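Local coordinates for protein peptide synthetase, module 7 (PDB 4TX3) that is a condensation-family domain of a peptide synthetase and probably recruits modifying oxygenases to the assembly line instead of forming peptide bonds, at residues W27-P32 / R37-S42; G111-D116 / P122-L127; V220-R225 / T274-G279. One frame throughout, in Å; residues are numbered along the deposited sequence.

Contact 1 (W27-P32 / R37-S42); sequences WLLARP and RGRHLS. With SO4 (sulfate ion), chain F.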
loop_
_atom_site.group_PDB
_atom_site.type_symbol
_atom_site.label_atom_id
_atom_site.label_comp_id
_atom_site.label_asym_id
_atom_site.label_seq_id
_atom_site.Cartn_x
_atom_site.Cartn_y
_atom_site.Cartn_z
ATOM N N TRP B 27 21.673 18.150 -11.324
ATOM C CA TRP B 27 22.973 18.662 -10.909
ATOM C C TRP B 27 23.388 19.862 -11.756
ATOM O O TRP B 27 23.784 20.899 -11.225
ATOM C CB TRP B 27 24.019 17.555 -10.998
ATOM C CG TRP B 27 25.346 17.831 -10.325
ATOM C CD1 TRP B 27 25.690 17.521 -9.049
ATOM C CD2 TRP B 27 26.503 18.425 -10.916
ATOM N NE1 TRP B 27 26.984 17.897 -8.797
ATOM C CE2 TRP B 27 27.507 18.456 -9.928
ATOM C CE3 TRP B 27 26.789 18.941 -12.186
ATOM C CZ2 TRP B 27 28.775 18.977 -10.165
ATOM C CZ3 TRP B 27 28.049 19.459 -12.426
ATOM C CH2 TRP B 27 29.027 19.476 -11.420
ATOM N N LEU B 28 23.286 19.720 -13.071
ATOM C CA LEU B 28 23.657 20.795 -13.979
ATOM C C LEU B 28 22.828 22.064 -13.793
ATOM O O LEU B 28 23.352 23.169 -13.888
ATOM C CB LEU B 28 23.543 20.317 -15.421
ATOM C CG LEU B 28 24.672 19.352 -15.739
ATOM C CD1 LEU B 28 24.320 18.505 -16.918
ATOM C CD2 LEU B 28 25.939 20.130 -15.985
ATOM N N LEU B 29 21.540 21.917 -13.520
ATOM C CA LEU B 29 20.669 23.084 -13.417
ATOM C C LEU B 29 20.586 23.581 -11.986
ATOM O O LEU B 29 19.631 24.258 -11.607
ATOM C CB LEU B 29 19.264 22.764 -13.939
ATOM C CG LEU B 29 19.192 22.286 -15.392
ATOM C CD1 LEU B 29 17.753 22.275 -15.879
ATOM C CD2 LEU B 29 20.090 23.112 -16.316
ATOM N N ALA B 30 21.586 23.239 -11.188
ATOM C CA ALA B 30 21.589 23.647 -9.788
ATOM C C ALA B 30 22.067 25.099 -9.622
ATOM O O ALA B 30 23.150 25.482 -10.097
ATOM C CB ALA B 30 22.446 22.706 -8.964
ATOM N N ARG B 31 21.226 25.892 -8.961
ATOM C CA ARG B 31 21.534 27.269 -8.578
ATOM C C ARG B 31 22.081 28.124 -9.717
ATOM O O ARG B 31 23.250 28.501 -9.693
ATOM C CB ARG B 31 22.514 27.254 -7.399
ATOM C CG ARG B 31 21.950 26.502 -6.190
ATOM C CD ARG B 31 23.004 26.198 -5.147
ATOM N NE ARG B 31 23.450 27.399 -4.443
ATOM C CZ ARG B 31 24.060 27.395 -3.260
ATOM N NH1 ARG B 31 24.306 26.251 -2.631
ATOM N NH2 ARG B 31 24.417 28.542 -2.699
ATOM N N PRO B 32 21.232 28.431 -10.723
ATOM C CA PRO B 32 21.613 29.285 -11.859
ATOM C C PRO B 32 21.640 30.757 -11.460
ATOM O O PRO B 32 22.211 31.607 -12.146
ATOM C CB PRO B 32 20.514 29.012 -12.886
ATOM C CG PRO B 32 19.311 28.670 -12.055
ATOM C CD PRO B 32 19.834 27.960 -10.834
ATOM N N ARG B 37 14.673 29.504 -6.584
ATOM C CA ARG B 37 14.375 28.294 -5.794
ATOM C C ARG B 37 15.030 27.107 -6.535
ATOM O O ARG B 37 14.973 27.064 -7.753
ATOM C CB ARG B 37 12.863 28.124 -5.631
ATOM C CG ARG B 37 12.131 29.451 -5.367
ATOM C CD ARG B 37 10.627 29.251 -5.174
ATOM N NE ARG B 37 10.340 28.379 -4.034
ATOM C CZ ARG B 37 9.195 27.719 -3.835
ATOM N NH1 ARG B 37 8.194 27.814 -4.708
ATOM N NH2 ARG B 37 9.059 26.942 -2.765
ATOM N N GLY B 38 15.591 26.100 -5.868
ATOM C CA GLY B 38 15.128 25.550 -4.623
ATOM C C GLY B 38 14.228 24.405 -5.073
ATOM O O GLY B 38 13.044 24.386 -4.725
ATOM N N ARG B 39 14.756 23.474 -5.880
ATOM C CA ARG B 39 13.929 22.354 -6.367
ATOM C C ARG B 39 13.879 21.233 -5.344
ATOM O O ARG B 39 14.639 20.251 -5.416
ATOM C CB ARG B 39 14.433 21.818 -7.694
ATOM C CG ARG B 39 13.964 22.621 -8.881
ATOM C CD ARG B 39 14.769 22.257 -10.097
ATOM N NE ARG B 39 16.176 22.053 -9.740
ATOM C CZ ARG B 39 17.120 21.640 -10.588
ATOM N NH1 ARG B 39 16.814 21.393 -11.863
ATOM N NH2 ARG B 39 18.374 21.474 -10.167
ATOM N N HIS B 40 12.967 21.399 -4.387
ATOM C CA HIS B 40 12.938 20.578 -3.195
ATOM C C HIS B 40 11.581 19.924 -2.987
ATOM O O HIS B 40 10.558 20.361 -3.507
ATOM C CB HIS B 40 13.279 21.420 -1.962
ATOM C CG HIS B 40 14.550 22.206 -2.086
ATOM N ND1 HIS B 40 14.795 23.341 -1.348
ATOM C CD2 HIS B 40 15.659 22.003 -2.841
ATOM C CE1 HIS B 40 15.992 23.815 -1.653
ATOM N NE2 HIS B 40 16.535 23.025 -2.556
ATOM N N LEU B 41 11.592 18.856 -2.219
ATOM C CA LEU B 41 10.375 18.341 -1.643
ATOM C C LEU B 41 10.480 18.600 -0.152
ATOM O O LEU B 41 11.480 18.236 0.463
ATOM C CB LEU B 41 10.205 16.860 -1.956
ATOM C CG LEU B 41 9.969 16.613 -3.446
ATOM C CD1 LEU B 41 10.309 15.190 -3.887
ATOM C CD2 LEU B 41 8.538 16.961 -3.794
ATOM N N SER B 42 9.471 19.265 0.406
ATOM C CA SER B 42 9.418 19.516 1.836
ATOM C C SER B 42 8.152 18.948 2.480
ATOM O O SER B 42 7.038 19.146 2.007
ATOM C CB SER B 42 9.505 21.012 2.120
ATOM O OG SER B 42 10.844 21.467 2.064
HETATM S S SO4 F . 18.743 23.809 -7.351
HETATM O O1 SO4 F . 19.763 22.761 -7.313
HETATM O O2 SO4 F . 18.968 24.734 -6.243
HETATM O O3 SO4 F . 18.850 24.554 -8.614
HETATM O O4 SO4 F . 17.416 23.189 -7.250
#

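Contact 2 (G111-D116 / P122-L127); sequences GEQLFD and PWRCEL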
loop_
_atom_site.group_PDB
_atom_site.type_symbol
_atom_site.label_atom_id
_atom_site.label_comp_id
_atom_site.label_asym_id
_atom_site.label_seq_id
_atom_site.Cartn_x
_atom_site.Cartn_y
_atom_site.Cartn_z
ATOM N N GLY B 111 12.991 25.253 4.311
ATOM C CA GLY B 111 12.712 24.543 3.075
ATOM C C GLY B 111 13.228 25.267 1.833
ATOM O O GLY B 111 13.383 24.648 0.772
ATOM N N GLU B 112 13.509 26.566 1.952
ATOM C CA GLU B 112 14.003 27.344 0.814
ATOM C C GLU B 112 15.520 27.306 0.677
ATOM O O GLU B 112 16.057 27.570 -0.389
ATOM C CB GLU B 112 13.553 28.803 0.914
ATOM C CG GLU B 112 12.118 29.046 0.511
ATOM C CD GLU B 112 11.851 28.652 -0.933
ATOM O OE1 GLU B 112 12.205 29.445 -1.843
ATOM O OE2 GLU B 112 11.289 27.551 -1.161
ATOM N N GLN B 113 16.201 26.973 1.759
ATOM C CA GLN B 113 17.651 27.030 1.807
ATOM C C GLN B 113 18.335 26.171 0.725
ATOM O O GLN B 113 18.035 24.991 0.557
ATOM C CB GLN B 113 18.107 26.617 3.201
ATOM C CG GLN B 113 19.594 26.751 3.432
ATOM C CD GLN B 113 19.993 26.254 4.801
ATOM O OE1 GLN B 113 19.215 26.337 5.766
ATOM N NE2 GLN B 113 21.190 25.715 4.895
ATOM N N LEU B 114 19.249 26.772 -0.021
ATOM C CA LEU B 114 19.830 26.093 -1.176
ATOM C C LEU B 114 20.855 25.037 -0.758
ATOM O O LEU B 114 21.531 25.193 0.256
ATOM C CB LEU B 114 20.464 27.116 -2.126
ATOM C CG LEU B 114 19.465 28.122 -2.712
ATOM C CD1 LEU B 114 20.113 29.020 -3.740
ATOM C CD2 LEU B 114 18.243 27.410 -3.302
ATOM N N PHE B 115 20.937 23.948 -1.524
ATOM C CA PHE B 115 21.970 22.921 -1.333
ATOM C C PHE B 115 23.167 23.181 -2.238
ATOM O O PHE B 115 22.994 23.609 -3.382
ATOM C CB PHE B 115 21.422 21.508 -1.629
ATOM C CG PHE B 115 20.336 21.054 -0.681
ATOM C CD1 PHE B 115 18.993 21.359 -0.937
ATOM C CD2 PHE B 115 20.646 20.313 0.456
ATOM C CE1 PHE B 115 17.990 20.938 -0.079
ATOM C CE2 PHE B 115 19.640 19.887 1.330
ATOM C CZ PHE B 115 18.318 20.196 1.063
ATOM N N ASP B 116 24.375 22.921 -1.746
ATOM C CA ASP B 116 25.523 22.721 -2.653
ATOM C C ASP B 116 25.808 21.221 -2.733
ATOM O O ASP B 116 26.526 20.660 -1.897
ATOM C CB ASP B 116 26.755 23.504 -2.188
ATOM C CG ASP B 116 28.031 23.130 -2.948
ATOM O OD1 ASP B 116 27.977 22.459 -4.008
ATOM O OD2 ASP B 116 29.115 23.515 -2.475
ATOM N N PRO B 122 21.994 15.599 0.386
ATOM C CA PRO B 122 20.855 16.175 -0.338
ATOM C C PRO B 122 19.547 16.242 0.481
ATOM O O PRO B 122 18.463 16.286 -0.082
ATOM C CB PRO B 122 20.705 15.228 -1.521
ATOM C CG PRO B 122 21.071 13.872 -0.921
ATOM C CD PRO B 122 22.134 14.153 0.131
ATOM N N TRP B 123 19.644 16.245 1.800
ATOM C CA TRP B 123 18.459 16.426 2.623
ATOM C C TRP B 123 18.840 17.138 3.891
ATOM O O TRP B 123 20.009 17.386 4.150
ATOM C CB TRP B 123 17.782 15.097 2.942
ATOM C CG TRP B 123 18.578 14.204 3.805
ATOM C CD1 TRP B 123 19.716 13.523 3.464
ATOM C CD2 TRP B 123 18.292 13.856 5.167
ATOM N NE1 TRP B 123 20.164 12.783 4.537
ATOM C CE2 TRP B 123 19.310 12.964 5.592
ATOM C CE3 TRP B 123 17.289 14.218 6.071
ATOM C CZ2 TRP B 123 19.345 12.429 6.888
ATOM C CZ3 TRP B 123 17.328 13.685 7.355
ATOM C CH2 TRP B 123 18.349 12.801 7.751
ATOM N N ARG B 124 17.837 17.448 4.692
ATOM C CA ARG B 124 17.983 18.432 5.743
ATOM C C ARG B 124 16.760 18.376 6.650
ATOM O O ARG B 124 15.622 18.332 6.177
ATOM C CB ARG B 124 18.145 19.810 5.110
ATOM C CG ARG B 124 18.139 20.957 6.038
ATOM C CD ARG B 124 17.858 22.231 5.265
ATOM N NE ARG B 124 18.856 22.476 4.233
ATOM C CZ ARG B 124 18.564 22.972 3.037
ATOM N NH1 ARG B 124 17.297 23.283 2.744
ATOM N NH2 ARG B 124 19.530 23.163 2.141
ATOM N N CYS B 125 16.988 18.356 7.953
ATOM C CA CYS B 125 15.876 18.299 8.876
ATOM C C CYS B 125 16.029 19.346 9.967
ATOM O O CYS B 125 17.149 19.773 10.266
ATOM C CB CYS B 125 15.750 16.893 9.473
ATOM S SG CYS B 125 17.227 16.249 10.301
ATOM N N GLU B 126 14.904 19.778 10.536
ATOM C CA GLU B 126 14.937 20.630 11.719
ATOM C C GLU B 126 13.752 20.321 12.633
ATOM O O GLU B 126 12.679 19.911 12.188
ATOM C CB GLU B 126 14.951 22.119 11.330
ATOM C CG GLU B 126 15.725 23.010 12.327
ATOM C CD GLU B 126 15.869 24.480 11.871
ATOM O OE1 GLU B 126 15.007 24.974 11.105
ATOM O OE2 GLU B 126 16.844 25.156 12.289
ATOM N N LEU B 127 13.955 20.498 13.927
ATOM C CA LEU B 127 12.891 20.233 14.873
ATOM C C LEU B 127 12.535 21.522 15.596
ATOM O O LEU B 127 13.379 22.138 16.250
ATOM C CB LEU B 127 13.304 19.138 15.857
ATOM C CG LEU B 127 12.213 18.687 16.829
ATOM C CD1 LEU B 127 11.027 18.077 16.094
ATOM C CD2 LEU B 127 12.788 17.703 17.847
#

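Contact 3 (V220-R225 / T274-G279); sequences VLPFDR and TRYGAG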
loop_
_atom_site.group_PDB
_atom_site.type_symbol
_atom_site.label_atom_id
_atom_site.label_comp_id
_atom_site.label_asym_id
_atom_site.label_seq_id
_atom_site.Cartn_x
_atom_site.Cartn_y
_atom_site.Cartn_z
ATOM N N VAL B 220 2.578 28.024 -27.077
ATOM C CA VAL B 220 2.003 29.369 -26.985
ATOM C C VAL B 220 0.971 29.439 -25.873
ATOM O O VAL B 220 -0.023 28.722 -25.907
ATOM C CB VAL B 220 1.323 29.816 -28.302
ATOM C CG1 VAL B 220 0.562 31.120 -28.081
ATOM C CG2 VAL B 220 2.340 29.993 -29.385
ATOM N N LEU B 221 1.185 30.302 -24.890
ATOM C CA LEU B 221 0.281 30.360 -23.733
ATOM C C LEU B 221 -0.041 31.814 -23.386
ATOM O O LEU B 221 0.648 32.719 -23.837
ATOM C CB LEU B 221 0.912 29.631 -22.540
ATOM C CG LEU B 221 1.265 28.147 -22.735
ATOM C CD1 LEU B 221 2.339 27.713 -21.750
ATOM C CD2 LEU B 221 0.046 27.232 -22.613
ATOM N N PRO B 222 -1.091 32.060 -22.597
ATOM C CA PRO B 222 -1.417 33.478 -22.376
ATOM C C PRO B 222 -0.534 34.157 -21.315
ATOM O O PRO B 222 -0.998 34.443 -20.194
ATOM C CB PRO B 222 -2.879 33.426 -21.917
ATOM C CG PRO B 222 -2.977 32.116 -21.203
ATOM C CD PRO B 222 -2.097 31.163 -21.996
ATOM N N PHE B 223 0.719 34.428 -21.677
ATOM C CA PHE B 223 1.686 35.004 -20.740
ATOM C C PHE B 223 1.282 36.412 -20.291
ATOM O O PHE B 223 0.623 37.133 -21.032
ATOM C CB PHE B 223 3.085 35.054 -21.363
ATOM C CG PHE B 223 3.651 33.704 -21.730
ATOM C CD1 PHE B 223 3.781 32.705 -20.784
ATOM C CD2 PHE B 223 4.078 33.449 -23.028
ATOM C CE1 PHE B 223 4.320 31.467 -21.131
ATOM C CE2 PHE B 223 4.602 32.212 -23.376
ATOM C CZ PHE B 223 4.728 31.227 -22.426
ATOM N N ASP B 224 1.666 36.792 -19.077
ATOM C CA ASP B 224 1.482 38.166 -18.615
ATOM C C ASP B 224 2.812 38.926 -18.687
ATOM O O ASP B 224 2.832 40.158 -18.681
ATOM C CB ASP B 224 0.925 38.196 -17.186
ATOM C CG ASP B 224 -0.541 37.812 -17.121
ATOM O OD1 ASP B 224 -1.366 38.426 -17.825
ATOM O OD2 ASP B 224 -0.878 36.877 -16.371
ATOM N N ARG B 225 3.913 38.180 -18.756
ATOM C CA ARG B 225 5.260 38.739 -18.874
ATOM C C ARG B 225 6.132 37.859 -19.745
ATOM O O ARG B 225 5.902 36.652 -19.849
ATOM C CB ARG B 225 5.950 38.871 -17.516
ATOM C CG ARG B 225 5.336 39.817 -16.565
ATOM C CD ARG B 225 5.547 39.354 -15.149
ATOM N NE ARG B 225 4.311 39.611 -14.432
ATOM C CZ ARG B 225 3.513 38.677 -13.937
ATOM N NH1 ARG B 225 3.836 37.399 -14.019
ATOM N NH2 ARG B 225 2.402 39.043 -13.329
ATOM N N THR B 274 -5.534 24.434 -27.822
ATOM C CA THR B 274 -5.736 24.814 -29.211
ATOM C C THR B 274 -6.680 26.012 -29.264
ATOM O O THR B 274 -6.438 26.970 -29.975
ATOM C CB THR B 274 -6.311 23.656 -30.055
ATOM O OG1 THR B 274 -5.332 22.615 -30.177
ATOM C CG2 THR B 274 -6.669 24.149 -31.445
ATOM N N ARG B 275 -7.740 25.952 -28.472
ATOM C CA ARG B 275 -8.717 27.023 -28.359
ATOM C C ARG B 275 -8.119 28.295 -27.738
ATOM O O ARG B 275 -8.572 29.391 -28.002
ATOM C CB ARG B 275 -9.897 26.513 -27.532
ATOM C CG ARG B 275 -11.127 27.360 -27.607
ATOM C CD ARG B 275 -11.765 27.346 -28.991
ATOM N NE ARG B 275 -13.059 28.028 -28.935
ATOM C CZ ARG B 275 -13.214 29.349 -28.811
ATOM N NH1 ARG B 275 -12.166 30.170 -28.744
ATOM N NH2 ARG B 275 -14.430 29.861 -28.760
ATOM N N TYR B 276 -7.110 28.140 -26.893
ATOM C CA TYR B 276 -6.411 29.285 -26.318
ATOM C C TYR B 276 -5.448 29.952 -27.290
ATOM O O TYR B 276 -4.968 31.073 -27.021
ATOM C CB TYR B 276 -5.613 28.887 -25.087
ATOM C CG TYR B 276 -6.184 29.426 -23.792
ATOM C CD1 TYR B 276 -5.607 30.512 -23.153
ATOM C CD2 TYR B 276 -7.283 28.837 -23.206
ATOM C CE1 TYR B 276 -6.114 30.993 -21.970
ATOM C CE2 TYR B 276 -7.808 29.319 -22.037
ATOM C CZ TYR B 276 -7.226 30.388 -21.418
ATOM O OH TYR B 276 -7.776 30.829 -20.235
ATOM N N GLY B 277 -5.137 29.251 -28.389
ATOM C CA GLY B 277 -4.240 29.767 -29.402
ATOM C C GLY B 277 -2.903 29.067 -29.553
ATOM O O GLY B 277 -1.985 29.628 -30.149
ATOM N N ALA B 278 -2.775 27.847 -29.046
ATOM C CA ALA B 278 -1.484 27.174 -29.076
ATOM C C ALA B 278 -1.232 26.395 -30.358
ATOM O O ALA B 278 -0.161 25.808 -30.517
ATOM C CB ALA B 278 -1.350 26.241 -27.883
ATOM N N GLY B 279 -2.202 26.365 -31.264
ATOM C CA GLY B 279 -2.030 25.627 -32.510
ATOM C C GLY B 279 -2.537 24.192 -32.436
ATOM O O GLY B 279 -3.125 23.781 -31.432
HETATM O O HOH W 1 1.834 26.513 -28.950
#

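Contact 1 (W27-P32 / R37-S42)
Leu-29 and Arg-39 meet where the chain leaves helix 21-28 and, after a short loop, turns into strand 40-49. Leu-29 is the first residue to depart from helical angles, and Ala-30 N bonds back to Trp-27 O. Across from it, Arg-39 is the centre of an inverse gamma turn. The peptide bond before Gly-38 is cis, and a beta carbon at Gly-38 would run into Arg-37 CB, so glycine suits the place.

Arg-39 spans the gap with a chain bent at chi3 (-39°), which brings its guanidinium against Leu-29: Leu-29 O lies over one face, 3.4 Å from NH2, at an angle too poor for a hydrogen bond, while Leu-29 CB packs 3.5 Å from NH1. NH2 bonds to Ala-26 O and, weakly, to sulfate O1; NH1 pairs with Glu-396.

The sulfate, probably from the crystallisation liquor, bridges the segments. Its O4 takes Arg-39 N and Arg-39 NE, each at 3.0 Å, and its O3 takes Arg-31 N at 2.7 Å in a nearly straight bond. His-142 and Arg-233 complete this anion pocket, and His-142 aligns with the first histidine of the condensation-domain HHxxxDG motif, consistent with a remnant of that family's active site.

Contact 2 (G111-D116 / P122-L127)
Phe-115 and Gln-113 sandwich the guanidinium of Arg-124 at the return of a beta-alpha-beta unit, where the chain coming off helix 103-112 lies beside the start of strand 123-129. Arginine suits the place: a long flexible chain ends in a flat, charged group that can stack on both faces and donate from its end.

The stacking comes first. The guanidinium lies flat on the Phe-115 ring with the planes 11° apart, and Arg-124 CZ sits 3.8 Å from the ring centroid, a cation-pi contact over the face. Arg-124 NH2 is placed above the middle of the ring. On the other face of the guanidinium, Gln-113 lays its aliphatic start, with CB 3.5 Å from Arg-124 NH1, and then its side-chain amide, which is stacked nearly parallel to the guanidinium. The Gln-113 chain is extended beyond CG, which lets it run along the guanidinium. The Arg-124 chain instead bends at chi3 (-60°), which turns its end into the slot between the two partners.

Packing continues beyond the cation. The Phe-115 ring also lies against the backbone at the start of the strand, with CE2 3.7 Å from Trp-123 N, and it meets His-40 edge-to-face, a buried setting that suits an aromatic side chain. Trp-123 turns instead toward helix 53-66, filling the layer behind the strand.

Hydrogen bonding holds the cation within its sandwich. The acceptor is a backbone carbonyl just past the helix end, and Arg-124 NH1 also makes a weak bond to Arg-110 O. Both terminal nitrogens grip the single atom Gln-113 O from the same face of its carbonyl plane, in bonds bent by their convergence on one oxygen: NH1 at 2.9 Å, moderately tilted, and NH2 at 2.8 Å, standing 66° out of that plane.

Contact 3 (V220-R225 / T274-G279)
Pro-222 and Tyr-276 make the tightest side-chain contact between the loop 220-225 and the end of helix 261-278. The pyrrolidine and the tyrosine side chain cross at about a right angle, with Pro-222 CG 3.4 Å from Tyr-276 CE1. Tyr-276 reaches this position with chi1 at -110°, away from the usual staggered values, while its hydroxyl is hydrogen-bonded to Arg-438. Pro-222 is the centre of an inverse gamma turn closed by Phe-223 N and Leu-221 O, a tight bend that the proline ring, with its restricted phi, suits well. An alanine here would lose CG and CD, and the Tyr-276 ring would probably be left with a gap beside CE1 and CD1 and more freedom to turn.

Val-220 holds CG1 anti to its backbone N (chi1 171°), laying that methyl 3.6 Å from Gly-277 O. Ala-278 CB, small enough for a close approach, rests 3.4 Å from Val-220 O. Gly-277, with positive phi, is the C-prime residue of a Schellman motif ending the helix, a conformation that glycine adopts readily.

Across the segments the direct contacts are van der Waals ones, apolar between Pro-222 and Tyr-276 and carbon against carbonyl oxygen around Val-220. Polar linkage falls to one water between Val-220 N and Ala-278 O, its bonds doubtfully short. This surface junction therefore depends on shape more than on charge.

In the fold
Along the chain the three contacts follow in series, each closing before the next opens. Contacts 1 and 2 are neighbours, their centres about 11 Å apart, and both reach the five-stranded mixed sheet, through strands 40-49 and 123-129. They touch directly beside that sheet: Arg-37 forms a salt bridge with Glu-112, and His-40 ND1 makes a probable hydrogen bond with Gly-111 O. Contact 3 is remote, its centre about 27 Å from that of contact 1 and about 36 Å from that of contact 2, packed beside helix 429-448. This separation fits the two-lobed build of condensation domains, with contacts 1 and 2 in the N-terminal lobe and contact 3 in the C-terminal one.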